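Side-chain contacts in nucleoside diphosphate kinase (Encephalitozoon cuniculi, PDB 3MPD), which catalyses transfer of the gamma phosphate of ATP to nucleoside diphosphates, probably by way of a phosphorylated active-site intermediate: residues I22-Q27 with G107-S112; E47-H52 with D68-M73; G93-Q98 with G114-H119; H119-V124 with E128-L133. One frame throughout, in Å; residues are numbered along the deposited sequence.

Contact 1 (I22-Q27 with G107-S112); sequences ISRIIQ and GDYGVS
The carbonyl O of Arg24 accepts a hydrogen bond from a water 2.8 Å away, and the same water makes a weak bond of 3.3 Å to Tyr109 OH. This bridge ties helix 22-32 to the end of helix 105-109, within the long excursion before the last sheet strand known in this family as the Kpn loop. Beside the water, the Tyr109 hydroxyl rests against the aliphatic part of Arg24: OH lies 3.5 Å from Arg24 CB and 3.7 Å from both CG and CD of that residue. Tyr109 OH also makes a weak hydrogen bond with Arg28 NH2. Arg24 then bends at CG-CD (chi3 -74°); its guanidinium plane stands 68° from the tyrosine ring. Asp108 CB lies 4.0 Å above one face of the Tyr109 ring, over its centre, and Leu21 and Ile117 also touch the Tyr109 side chain. Ser23 and Ile26, close by on the same helix, pack on the second subunit. Methylene packing and a water bridge with one weak arm thus make the join, without a direct hydrogen bond between the segments, and Arg24 NH2 is bonded to the backbone O of Arg20, just before this helix, rather than to the tyrosine.

Contact 2 (E47-H52 with D68-M73); sequences EVLETH and DMMSGM
Neither Leu49 nor its partners Met69 and Met70 brings a flat group to this seam; the ring within these segments, that of His52, stands edge-to-face with the ring of His119 and meets that of Trp134 at about 75°, its ND1 hydrogen-bonded to Trp134 NE1. The seam closes the helical hairpin of the nucleoside diphosphate kinase fold, in which helices 46-52 and 62-69 are inserted between sheet strands 35-42 and 74-80. Leu49 is directed at the end of the second helix, its CA 7.5 Å from that of Met69, and its two methyls divide the work. CD2 touches Met69 CB at 3.6 Å, with Met69 CE farther off at 4.2 Å. CD1 lies 3.7 Å from that same Met69 CB and also reaches Met70 CG at 3.5 Å, so the leucine fork straddles the base of one methionine and leans on the stem of the next. Successive bends at chi2 and chi3 (-66° and -69°) fold Met69 back on itself; its side chain also touches Pro14, Tyr53 and Lys13, an ATP-binding residue by similarity, which places the seam beside the probable nucleotide site. Leu49 also packs on Trp134 and Pro44, completing a largely buried junction in which the leucine and methionines make only apolar contacts with each other. Just past the seam, Gly72 takes a positive phi as the chain turns toward strand 74-80. In the first helix Glu47 O is gripped twice by Thr51, whose N and OG1, each 3.1 Å from it, approach from opposite faces of the carbonyl plane.

Contact 3 (G93-Q98 with G114-H119); sequences GETNPQ and GKNIIH
The two ends of the Kpn loop, the long connection that leads into strand 118-120 in nucleoside diphosphate kinases, are joined where Asn116 meets Thr95 and Pro97. Thr95 and Asn116 are both ATP-binding residues by similarity. Asn116 ND2 donates to the backbone O of Thr95 over 3.0 Å in a nearly straight bond, 172° at the hydrogen, while the threonine side chain is directed away. The donor lands on a lone pair in the carbonyl plane, and the acceptor lies almost in the plane of the Asn116 amide. This rotamer, CG between the backbone N and carbonyl carbon (chi1 64°), turns the amide to Thr95 O. Asn116 CB comes 3.6 Å from Thr95 O and 3.9 Å from Pro97 CG, the proline crossing the asparagine at about a right angle. On the other side of the amide, OD1 accepts from Lys13 NZ, while Arg106 NE bonds the Asn116 backbone O. The 93-98 side is shaped by an Asx turn: Asn96 OD1 accepts from Gln98 N at 3.0 Å, and Asn96 ND2 answers with a 3.1 Å bond to Gln98 OE1. With one N-H on a backbone carbonyl and its oxygen on a lysine, the buried Asn116 amide has its rotation fixed, and it couples residues 93-98 to Lys13 in the probable ATP site.

Contact 4 (H119-V124 with E128-L133); sequences HGSDCV and EKEIKL
Glu130 reaches from helix 124-134 to His119 and Ser121, beside the last strand of the ferredoxin-like antiparallel sheet of the nucleoside diphosphate kinase fold; His119 is, by similarity, the residue phosphorylated during catalysis. The side chain leaves the helix with CG anti to the carbonyl carbon (chi1 -68°) and runs on extended, so that CB and CG serve as a straight stem, with His52 and Phe9 packed along the side chain. At its head, CD comes 3.2 Å from His119 NE2. OE1 is the gripped atom: His119 NE2 donates to it over 2.8 Å with 170° at the hydrogen, and Ser121 OG donates over 2.7 Å. The two donors approach OE1 from opposite faces of the carboxylate plane. OE1 lies at the edge of the His119 ring, near its plane, although the ring and carboxylate planes are 64° apart. The other oxygen, OE2, receives a 2.7 Å hydrogen bond from a water that in turn accepts from Asp122 N at 3.0 Å. Ser121 OG has a second partner, Phe9 N on the adjoining strand, which probably positions the serine. This His-carboxylate pair fixes the rotation of the imidazole through NE2, and ND1, the pros nitrogen that would carry the phosphate, lies on the other side of the ring. Nearer the start of the helix, Glu128 N donates to Val124 O at 3.0 Å, and Glu128 CG lies 3.4 Å from that same oxygen, while its carboxylate pairs with Arg7.

In the fold
From the N terminus, strand 7-12 and the short helix 14-18 lead to helix 22-32, where contact 1 opens; it closes only at 107-112, after 79 intervening residues. Contact 2 is nested inside that span, pairing the two helices between strands 35-42 and 74-80. Contact 3 crosses contact 1, because 93-98 precedes 107-112 and 114-119 follows it, and the two touch through Pro97 with Gly110 and Ile25 with Ile117. Contact 4 comes last, a short closure between strand 118-120 and helix 124-134, sharing His119 with contact 3. Contact 2 also meets contact 4, with Lys129 probably bonded to Thr51 O. Together they tie helix 22-32, the hairpin, the Kpn loop and helix 124-134 to strand 118-120.

Contact 1 (I22-Q27 with G107-S112)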
loop_
_atom_site.group_PDB
_atom_site.type_symbol
_atom_site.label_atom_id
_atom_site.label_comp_id
_atom_site.label_asym_id
_atom_site.label_seq_id
_atom_site.Cartn_x
_atom_site.Cartn_y
_atom_site.Cartn_z
ATOM N N ILE A 22 3.472 -8.569 1.295
ATOM C CA ILE A 22 3.232 -7.120 1.331
ATOM C C ILE A 22 3.460 -6.498 2.725
ATOM O O ILE A 22 4.231 -5.549 2.847
ATOM C CB ILE A 22 1.828 -6.710 0.787
ATOM C CG1 ILE A 22 1.664 -7.157 -0.676
ATOM C CG2 ILE A 22 1.627 -5.139 0.879
ATOM C CD1 ILE A 22 0.185 -7.008 -1.178
ATOM N N SER A 23 2.816 -7.011 3.768
ATOM C CA SER A 23 2.914 -6.336 5.086
ATOM C C SER A 23 4.323 -6.411 5.655
ATOM O O SER A 23 4.780 -5.458 6.282
ATOM C CB SER A 23 1.920 -6.863 6.136
ATOM O OG SER A 23 2.232 -8.196 6.495
ATOM N N ARG A 24 4.994 -7.541 5.432
ATOM C CA ARG A 24 6.359 -7.750 5.921
ATOM C C ARG A 24 7.367 -6.809 5.255
ATOM O O ARG A 24 8.335 -6.369 5.863
ATOM C CB ARG A 24 6.779 -9.229 5.735
ATOM C CG ARG A 24 6.263 -10.095 6.924
ATOM C CD ARG A 24 6.358 -11.603 6.656
ATOM N NE ARG A 24 5.349 -12.089 5.703
ATOM C CZ ARG A 24 5.201 -13.384 5.355
ATOM N NH1 ARG A 24 6.000 -14.324 5.882
ATOM N NH2 ARG A 24 4.253 -13.751 4.488
ATOM N N ILE A 25 7.163 -6.557 3.980
ATOM C CA ILE A 25 8.016 -5.629 3.232
ATOM C C ILE A 25 7.743 -4.165 3.686
ATOM O O ILE A 25 8.657 -3.414 3.972
ATOM C CB ILE A 25 7.752 -5.802 1.727
ATOM C CG1 ILE A 25 8.418 -7.106 1.213
ATOM C CG2 ILE A 25 8.221 -4.566 0.939
ATOM C CD1 ILE A 25 7.820 -7.592 -0.138
ATOM N N ILE A 26 6.493 -3.769 3.753
ATOM C CA ILE A 26 6.176 -2.397 4.142
ATOM C C ILE A 26 6.661 -2.105 5.571
ATOM O O ILE A 26 7.115 -0.991 5.865
ATOM C CB ILE A 26 4.663 -2.131 3.975
ATOM C CG1 ILE A 26 4.319 -2.110 2.453
ATOM C CG2 ILE A 26 4.259 -0.798 4.685
ATOM C CD1 ILE A 26 2.815 -1.869 2.173
ATOM N N GLN A 27 6.549 -3.088 6.461
ATOM C CA GLN A 27 7.068 -2.928 7.830
ATOM C C GLN A 27 8.525 -2.451 7.851
ATOM O O GLN A 27 8.873 -1.602 8.688
ATOM C CB GLN A 27 6.957 -4.246 8.628
ATOM C CG GLN A 27 7.400 -4.160 10.101
ATOM C CD GLN A 27 7.384 -5.571 10.821
ATOM O OE1 GLN A 27 6.670 -6.481 10.430
ATOM N NE2 GLN A 27 8.184 -5.715 11.835
ATOM N N GLY A 107 17.668 -11.216 1.804
ATOM C CA GLY A 107 18.283 -12.235 2.654
ATOM C C GLY A 107 17.285 -13.127 3.401
ATOM O O GLY A 107 17.552 -14.313 3.628
ATOM N N ASP A 108 16.178 -12.539 3.845
ATOM C CA ASP A 108 15.191 -13.262 4.673
ATOM C C ASP A 108 14.152 -14.049 3.845
ATOM O O ASP A 108 13.670 -15.093 4.283
ATOM C CB ASP A 108 14.444 -12.286 5.597
ATOM C CG ASP A 108 15.338 -11.719 6.721
ATOM O OD1 ASP A 108 16.426 -12.278 7.034
ATOM O OD2 ASP A 108 14.943 -10.698 7.290
ATOM N N TYR A 109 13.820 -13.553 2.659
ATOM C CA TYR A 109 12.682 -14.125 1.883
ATOM C C TYR A 109 13.081 -14.610 0.500
ATOM O O TYR A 109 12.373 -15.400 -0.114
ATOM C CB TYR A 109 11.548 -13.074 1.719
ATOM C CG TYR A 109 11.116 -12.372 3.001
ATOM C CD1 TYR A 109 10.716 -13.100 4.106
ATOM C CD2 TYR A 109 11.065 -10.980 3.085
ATOM C CE1 TYR A 109 10.343 -12.475 5.321
ATOM C CE2 TYR A 109 10.650 -10.324 4.297
ATOM C CZ TYR A 109 10.290 -11.093 5.404
ATOM O OH TYR A 109 9.911 -10.502 6.606
ATOM N N GLY A 110 14.192 -14.100 -0.019
ATOM C CA GLY A 110 14.550 -14.344 -1.416
ATOM C C GLY A 110 15.384 -15.593 -1.625
ATOM O O GLY A 110 16.217 -15.974 -0.775
ATOM N N VAL A 111 15.161 -16.241 -2.761
ATOM C CA VAL A 111 16.019 -17.365 -3.140
ATOM C C VAL A 111 16.794 -17.135 -4.454
ATOM O O VAL A 111 18.012 -17.396 -4.524
ATOM C CB VAL A 111 15.254 -18.728 -3.107
ATOM C CG1 VAL A 111 16.138 -19.869 -3.662
ATOM C CG2 VAL A 111 14.849 -19.061 -1.697
ATOM N N SER A 112 16.117 -16.679 -5.495
ATOM C CA SER A 112 16.785 -16.476 -6.783
ATOM C C SER A 112 16.980 -14.996 -7.159
ATOM O O SER A 112 16.274 -14.114 -6.654
ATOM C CB SER A 112 16.010 -17.227 -7.885
ATOM O OG SER A 112 14.759 -16.587 -8.040
HETATM O O HOH W 1 9.327 -7.637 8.162
#

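Contact 2 (E47-H52 with D68-M73)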
loop_
_atom_site.group_PDB
_atom_site.type_symbol
_atom_site.label_atom_id
_atom_site.label_comp_id
_atom_site.label_asym_id
_atom_site.label_seq_id
_atom_site.Cartn_x
_atom_site.Cartn_y
_atom_site.Cartn_z
ATOM N N GLU A 47 6.212 -2.419 -22.578
ATOM C CA GLU A 47 6.934 -1.211 -22.984
ATOM C C GLU A 47 7.475 -0.460 -21.776
ATOM O O GLU A 47 8.618 -0.014 -21.792
ATOM C CB GLU A 47 6.036 -0.272 -23.814
ATOM C CG GLU A 47 5.066 -0.986 -24.764
ATOM C CD GLU A 47 3.763 -1.434 -24.075
ATOM O OE1 GLU A 47 3.627 -2.654 -23.804
ATOM O OE2 GLU A 47 2.881 -0.570 -23.811
ATOM N N VAL A 48 6.649 -0.298 -20.744
ATOM C CA VAL A 48 7.117 0.323 -19.510
ATOM C C VAL A 48 8.300 -0.436 -18.864
ATOM O O VAL A 48 9.268 0.190 -18.438
ATOM C CB VAL A 48 5.971 0.581 -18.494
ATOM C CG1 VAL A 48 5.290 -0.699 -18.085
ATOM C CG2 VAL A 48 6.497 1.292 -17.242
ATOM N N LEU A 49 8.234 -1.767 -18.822
ATOM C CA LEU A 49 9.332 -2.578 -18.260
ATOM C C LEU A 49 10.651 -2.404 -19.016
ATOM O O LEU A 49 11.717 -2.280 -18.403
ATOM C CB LEU A 49 8.947 -4.055 -18.200
ATOM C CG LEU A 49 7.928 -4.389 -17.110
ATOM C CD1 LEU A 49 7.419 -5.787 -17.304
ATOM C CD2 LEU A 49 8.511 -4.199 -15.710
ATOM N N GLU A 50 10.558 -2.370 -20.349
ATOM C CA GLU A 50 11.709 -2.147 -21.233
ATOM C C GLU A 50 12.360 -0.775 -21.010
ATOM O O GLU A 50 13.579 -0.636 -21.095
ATOM C CB GLU A 50 11.290 -2.350 -22.715
ATOM C CG GLU A 50 10.911 -3.816 -22.994
ATOM C CD GLU A 50 10.371 -4.110 -24.396
ATOM O OE1 GLU A 50 10.102 -3.175 -25.187
ATOM O OE2 GLU A 50 10.213 -5.315 -24.697
ATOM N N THR A 51 11.543 0.232 -20.716
ATOM C CA THR A 51 12.051 1.560 -20.350
ATOM C C THR A 51 12.686 1.532 -18.955
ATOM O O THR A 51 13.804 2.006 -18.771
ATOM C CB THR A 51 10.931 2.608 -20.369
ATOM O OG1 THR A 51 10.272 2.545 -21.630
ATOM C CG2 THR A 51 11.485 4.023 -20.129
ATOM N N HIS A 52 11.953 0.989 -17.980
ATOM C CA HIS A 52 12.462 0.808 -16.602
ATOM C C HIS A 52 13.830 0.118 -16.584
ATOM O O HIS A 52 14.745 0.562 -15.887
ATOM C CB HIS A 52 11.455 0.028 -15.744
ATOM C CG HIS A 52 11.886 -0.156 -14.315
ATOM N ND1 HIS A 52 11.449 0.660 -13.291
ATOM C CD2 HIS A 52 12.712 -1.064 -13.744
ATOM C CE1 HIS A 52 11.989 0.261 -12.151
ATOM N NE2 HIS A 52 12.765 -0.780 -12.400
ATOM N N ASP A 68 9.360 -12.143 -16.625
ATOM C CA ASP A 68 9.173 -12.396 -15.199
ATOM C C ASP A 68 8.432 -11.249 -14.504
ATOM O O ASP A 68 7.667 -11.480 -13.556
ATOM C CB ASP A 68 10.524 -12.619 -14.489
ATOM C CG ASP A 68 11.148 -13.999 -14.779
ATOM O OD1 ASP A 68 10.437 -14.933 -15.241
ATOM O OD2 ASP A 68 12.373 -14.142 -14.530
ATOM N N MET A 69 8.672 -10.017 -14.950
ATOM C CA MET A 69 8.045 -8.862 -14.310
ATOM C C MET A 69 6.627 -8.655 -14.842
ATOM O O MET A 69 5.892 -7.834 -14.315
ATOM C CB MET A 69 8.898 -7.598 -14.470
ATOM C CG MET A 69 10.086 -7.546 -13.516
ATOM S SD MET A 69 9.528 -7.397 -11.809
ATOM C CE MET A 69 8.860 -5.744 -11.827
ATOM N N MET A 70 6.243 -9.419 -15.865
ATOM C CA MET A 70 4.908 -9.291 -16.455
ATOM C C MET A 70 3.878 -10.320 -15.958
ATOM O O MET A 70 2.716 -10.290 -16.393
ATOM C CB MET A 70 4.999 -9.343 -17.980
ATOM C CG MET A 70 4.989 -7.982 -18.655
ATOM S SD MET A 70 5.788 -8.180 -20.232
ATOM C CE MET A 70 4.543 -9.053 -21.201
ATOM N N SER A 71 4.293 -11.195 -15.043
ATOM C CA SER A 71 3.515 -12.371 -14.634
ATOM C C SER A 71 2.395 -12.047 -13.639
ATOM O O SER A 71 1.675 -12.947 -13.177
ATOM C CB SER A 71 4.439 -13.462 -14.058
ATOM O OG SER A 71 5.006 -13.084 -12.786
ATOM N N GLY A 72 2.248 -10.773 -13.295
ATOM C CA GLY A 72 1.203 -10.388 -12.365
ATOM C C GLY A 72 1.331 -8.988 -11.815
ATOM O O GLY A 72 2.262 -8.249 -12.154
ATOM N N MET A 73 0.360 -8.637 -10.974
ATOM C CA MET A 73 0.265 -7.322 -10.359
ATOM C C MET A 73 1.503 -7.038 -9.514
ATOM O O MET A 73 2.023 -7.949 -8.825
ATOM C CB MET A 73 -0.981 -7.295 -9.482
ATOM C CG MET A 73 -1.503 -5.923 -9.093
ATOM S SD MET A 73 -2.791 -6.176 -7.862
ATOM C CE MET A 73 -1.822 -6.240 -6.355
#

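Contact 3 (G93-Q98 with G114-H119)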
loop_
_atom_site.group_PDB
_atom_site.type_symbol
_atom_site.label_atom_id
_atom_site.label_comp_id
_atom_site.label_asym_id
_atom_site.label_seq_id
_atom_site.Cartn_x
_atom_site.Cartn_y
_atom_site.Cartn_z
ATOM N N GLY A 93 18.936 -5.312 0.292
ATOM C CA GLY A 93 20.015 -6.304 0.222
ATOM C C GLY A 93 20.476 -6.489 -1.220
ATOM O O GLY A 93 19.825 -6.008 -2.161
ATOM N N GLU A 94 21.603 -7.169 -1.374
ATOM C CA GLU A 94 22.228 -7.509 -2.678
ATOM C C GLU A 94 21.296 -8.126 -3.715
ATOM O O GLU A 94 20.393 -8.882 -3.385
ATOM C CB GLU A 94 23.398 -8.486 -2.455
ATOM C CG GLU A 94 24.748 -7.810 -2.624
ATOM C CD GLU A 94 25.144 -6.991 -1.416
ATOM O OE1 GLU A 94 26.000 -6.091 -1.567
ATOM O OE2 GLU A 94 24.599 -7.244 -0.310
ATOM N N THR A 95 21.562 -7.829 -4.980
ATOM C CA THR A 95 20.785 -8.370 -6.065
ATOM C C THR A 95 20.516 -9.883 -5.893
ATOM O O THR A 95 19.376 -10.319 -5.981
ATOM C CB THR A 95 21.506 -8.116 -7.395
ATOM O OG1 THR A 95 21.589 -6.698 -7.588
ATOM C CG2 THR A 95 20.748 -8.763 -8.568
ATOM N N ASN A 96 21.565 -10.658 -5.657
ATOM C CA ASN A 96 21.442 -12.081 -5.440
ATOM C C ASN A 96 21.130 -12.346 -3.959
ATOM O O ASN A 96 21.971 -12.065 -3.082
ATOM C CB ASN A 96 22.725 -12.814 -5.886
ATOM C CG ASN A 96 22.592 -14.341 -5.835
ATOM O OD1 ASN A 96 21.715 -14.866 -5.170
ATOM N ND2 ASN A 96 23.478 -15.049 -6.537
ATOM N N PRO A 97 19.938 -12.904 -3.669
ATOM C CA PRO A 97 19.588 -13.156 -2.253
ATOM C C PRO A 97 20.580 -14.047 -1.503
ATOM O O PRO A 97 20.701 -13.888 -0.275
ATOM C CB PRO A 97 18.195 -13.828 -2.334
ATOM C CG PRO A 97 17.632 -13.335 -3.668
ATOM C CD PRO A 97 18.853 -13.323 -4.581
ATOM N N GLN A 98 21.303 -14.936 -2.192
ATOM C CA GLN A 98 22.362 -15.745 -1.500
ATOM C C GLN A 98 23.472 -14.858 -0.943
ATOM O O GLN A 98 24.143 -15.213 0.028
ATOM C CB GLN A 98 23.057 -16.793 -2.408
ATOM C CG GLN A 98 22.271 -17.517 -3.445
ATOM C CD GLN A 98 23.177 -18.366 -4.390
ATOM O OE1 GLN A 98 23.536 -17.939 -5.506
ATOM N NE2 GLN A 98 23.564 -19.570 -3.921
ATOM N N GLY A 114 16.240 -13.688 -10.074
ATOM C CA GLY A 114 15.057 -13.269 -10.867
ATOM C C GLY A 114 13.806 -12.997 -10.023
ATOM O O GLY A 114 12.999 -12.124 -10.345
ATOM N N LYS A 115 13.652 -13.734 -8.929
ATOM C CA LYS A 115 12.537 -13.519 -8.023
ATOM C C LYS A 115 13.048 -13.015 -6.705
ATOM O O LYS A 115 12.865 -13.635 -5.649
ATOM C CB LYS A 115 11.730 -14.803 -7.920
ATOM C CG LYS A 115 11.034 -15.017 -9.265
ATOM C CD LYS A 115 10.707 -16.415 -9.525
ATOM C CE LYS A 115 10.415 -16.549 -11.030
ATOM N NZ LYS A 115 9.051 -17.042 -11.176
ATOM N N ASN A 116 13.717 -11.873 -6.775
ATOM C CA ASN A 116 14.372 -11.326 -5.603
ATOM C C ASN A 116 13.483 -10.251 -4.941
ATOM O O ASN A 116 13.997 -9.291 -4.433
ATOM C CB ASN A 116 15.761 -10.811 -5.954
ATOM C CG ASN A 116 15.738 -9.642 -6.927
ATOM O OD1 ASN A 116 14.690 -9.245 -7.461
ATOM N ND2 ASN A 116 16.912 -9.066 -7.144
ATOM N N ILE A 117 12.162 -10.443 -5.024
ATOM C CA ILE A 117 11.132 -9.883 -4.094
ATOM C C ILE A 117 10.664 -8.463 -4.434
ATOM O O ILE A 117 9.478 -8.135 -4.282
ATOM C CB ILE A 117 11.594 -9.896 -2.597
ATOM C CG1 ILE A 117 12.129 -11.277 -2.171
ATOM C CG2 ILE A 117 10.468 -9.404 -1.662
ATOM C CD1 ILE A 117 11.093 -12.430 -2.349
ATOM N N ILE A 118 11.615 -7.602 -4.805
ATOM C CA ILE A 118 11.403 -6.167 -4.730
ATOM C C ILE A 118 12.438 -5.459 -5.608
ATOM O O ILE A 118 13.553 -5.977 -5.851
ATOM C CB ILE A 118 11.512 -5.672 -3.213
ATOM C CG1 ILE A 118 11.057 -4.227 -3.021
ATOM C CG2 ILE A 118 12.927 -5.901 -2.642
ATOM C CD1 ILE A 118 11.057 -3.827 -1.469
ATOM N N HIS A 119 12.056 -4.298 -6.126
ATOM C CA HIS A 119 12.989 -3.410 -6.773
ATOM C C HIS A 119 13.095 -2.144 -5.943
ATOM O O HIS A 119 12.063 -1.620 -5.513
ATOM C CB HIS A 119 12.436 -3.007 -8.142
ATOM C CG HIS A 119 13.106 -1.796 -8.701
ATOM N ND1 HIS A 119 14.292 -1.863 -9.403
ATOM C CD2 HIS A 119 12.778 -0.483 -8.632
ATOM C CE1 HIS A 119 14.665 -0.644 -9.746
ATOM N NE2 HIS A 119 13.759 0.211 -9.297
#

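Contact 4 (H119-V124 with E128-L133)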
loop_
_atom_site.group_PDB
_atom_site.type_symbol
_atom_site.label_atom_id
_atom_site.label_comp_id
_atom_site.label_asym_id
_atom_site.label_seq_id
_atom_site.Cartn_x
_atom_site.Cartn_y
_atom_site.Cartn_z
ATOM N N HIS A 119 12.056 -4.298 -6.126
ATOM C CA HIS A 119 12.989 -3.410 -6.773
ATOM C C HIS A 119 13.095 -2.144 -5.943
ATOM O O HIS A 119 12.063 -1.620 -5.513
ATOM C CB HIS A 119 12.436 -3.007 -8.142
ATOM C CG HIS A 119 13.106 -1.796 -8.701
ATOM N ND1 HIS A 119 14.292 -1.863 -9.403
ATOM C CD2 HIS A 119 12.778 -0.483 -8.632
ATOM C CE1 HIS A 119 14.665 -0.644 -9.746
ATOM N NE2 HIS A 119 13.759 0.211 -9.297
ATOM N N GLY A 120 14.306 -1.611 -5.742
ATOM C CA GLY A 120 14.425 -0.249 -5.198
ATOM C C GLY A 120 15.381 0.543 -6.065
ATOM O O GLY A 120 16.352 -0.025 -6.566
ATOM N N SER A 121 15.128 1.846 -6.252
ATOM C CA SER A 121 16.028 2.669 -7.081
ATOM C C SER A 121 17.494 2.579 -6.631
ATOM O O SER A 121 17.770 2.461 -5.452
ATOM C CB SER A 121 15.594 4.145 -7.073
ATOM O OG SER A 121 14.230 4.272 -7.406
ATOM N N ASP A 122 18.427 2.658 -7.576
ATOM C CA ASP A 122 19.849 2.565 -7.232
ATOM C C ASP A 122 20.516 3.927 -7.036
ATOM O O ASP A 122 21.595 4.008 -6.458
ATOM C CB ASP A 122 20.633 1.666 -8.208
ATOM C CG ASP A 122 20.728 2.224 -9.620
ATOM O OD1 ASP A 122 20.130 3.282 -9.951
ATOM O OD2 ASP A 122 21.427 1.566 -10.433
ATOM N N CYS A 123 19.857 4.987 -7.493
ATOM C CA CYS A 123 20.366 6.343 -7.334
ATOM C C CYS A 123 19.225 7.347 -7.502
ATOM O O CYS A 123 18.140 6.991 -7.954
ATOM C CB CYS A 123 21.506 6.613 -8.329
ATOM S SG CYS A 123 21.023 6.547 -10.076
ATOM N N VAL A 124 19.475 8.603 -7.149
ATOM C CA VAL A 124 18.440 9.644 -7.208
ATOM C C VAL A 124 17.927 9.889 -8.640
ATOM O O VAL A 124 16.718 10.030 -8.866
ATOM C CB VAL A 124 18.948 10.955 -6.540
ATOM C CG1 VAL A 124 18.185 12.182 -7.039
ATOM C CG2 VAL A 124 18.861 10.830 -5.003
ATOM N N GLU A 128 13.938 9.282 -9.849
ATOM C CA GLU A 128 13.089 10.312 -10.493
ATOM C C GLU A 128 12.495 9.822 -11.817
ATOM O O GLU A 128 11.300 9.978 -12.064
ATOM C CB GLU A 128 13.874 11.613 -10.688
ATOM C CG GLU A 128 14.187 12.296 -9.347
ATOM C CD GLU A 128 12.941 12.565 -8.505
ATOM O OE1 GLU A 128 12.025 13.273 -8.996
ATOM O OE2 GLU A 128 12.883 12.083 -7.342
ATOM N N LYS A 129 13.328 9.193 -12.639
ATOM C CA LYS A 129 12.872 8.552 -13.876
ATOM C C LYS A 129 11.810 7.475 -13.600
ATOM O O LYS A 129 10.793 7.440 -14.285
ATOM C CB LYS A 129 14.066 7.957 -14.663
ATOM C CG LYS A 129 13.676 6.979 -15.783
ATOM C CD LYS A 129 14.874 6.214 -16.333
ATOM C CE LYS A 129 14.452 4.835 -16.818
ATOM N NZ LYS A 129 15.352 4.310 -17.857
ATOM N N GLU A 130 12.059 6.600 -12.617
ATOM C CA GLU A 130 11.127 5.515 -12.289
ATOM C C GLU A 130 9.804 6.053 -11.728
ATOM O O GLU A 130 8.741 5.574 -12.108
ATOM C CB GLU A 130 11.757 4.492 -11.317
ATOM C CG GLU A 130 12.904 3.671 -11.964
ATOM C CD GLU A 130 13.833 3.000 -10.940
ATOM O OE1 GLU A 130 13.517 2.992 -9.712
ATOM O OE2 GLU A 130 14.887 2.452 -11.370
ATOM N N ILE A 131 9.873 7.044 -10.841
ATOM C CA ILE A 131 8.651 7.678 -10.331
ATOM C C ILE A 131 7.775 8.249 -11.465
ATOM O O ILE A 131 6.568 7.963 -11.513
ATOM C CB ILE A 131 8.959 8.733 -9.258
ATOM C CG1 ILE A 131 9.485 8.043 -7.996
ATOM C CG2 ILE A 131 7.711 9.579 -8.941
ATOM C CD1 ILE A 131 10.218 8.945 -7.039
ATOM N N LYS A 132 8.379 9.007 -12.391
ATOM C CA LYS A 132 7.636 9.577 -13.528
ATOM C C LYS A 132 7.121 8.497 -14.476
ATOM O O LYS A 132 6.061 8.637 -15.067
ATOM C CB LYS A 132 8.480 10.598 -14.313
ATOM C CG LYS A 132 8.928 11.824 -13.499
ATOM C CD LYS A 132 9.861 12.726 -14.319
ATOM C CE LYS A 132 10.966 13.327 -13.437
ATOM N NZ LYS A 132 12.225 13.533 -14.234
ATOM N N LEU A 133 7.878 7.416 -14.609
ATOM C CA LEU A 133 7.488 6.305 -15.475
ATOM C C LEU A 133 6.268 5.546 -14.935
ATOM O O LEU A 133 5.311 5.308 -15.665
ATOM C CB LEU A 133 8.673 5.353 -15.649
ATOM C CG LEU A 133 8.520 4.202 -16.623
ATOM C CD1 LEU A 133 8.212 4.689 -18.077
ATOM C CD2 LEU A 133 9.781 3.338 -16.551
HETATM O O HOH W 2 17.276 1.984 -10.248
#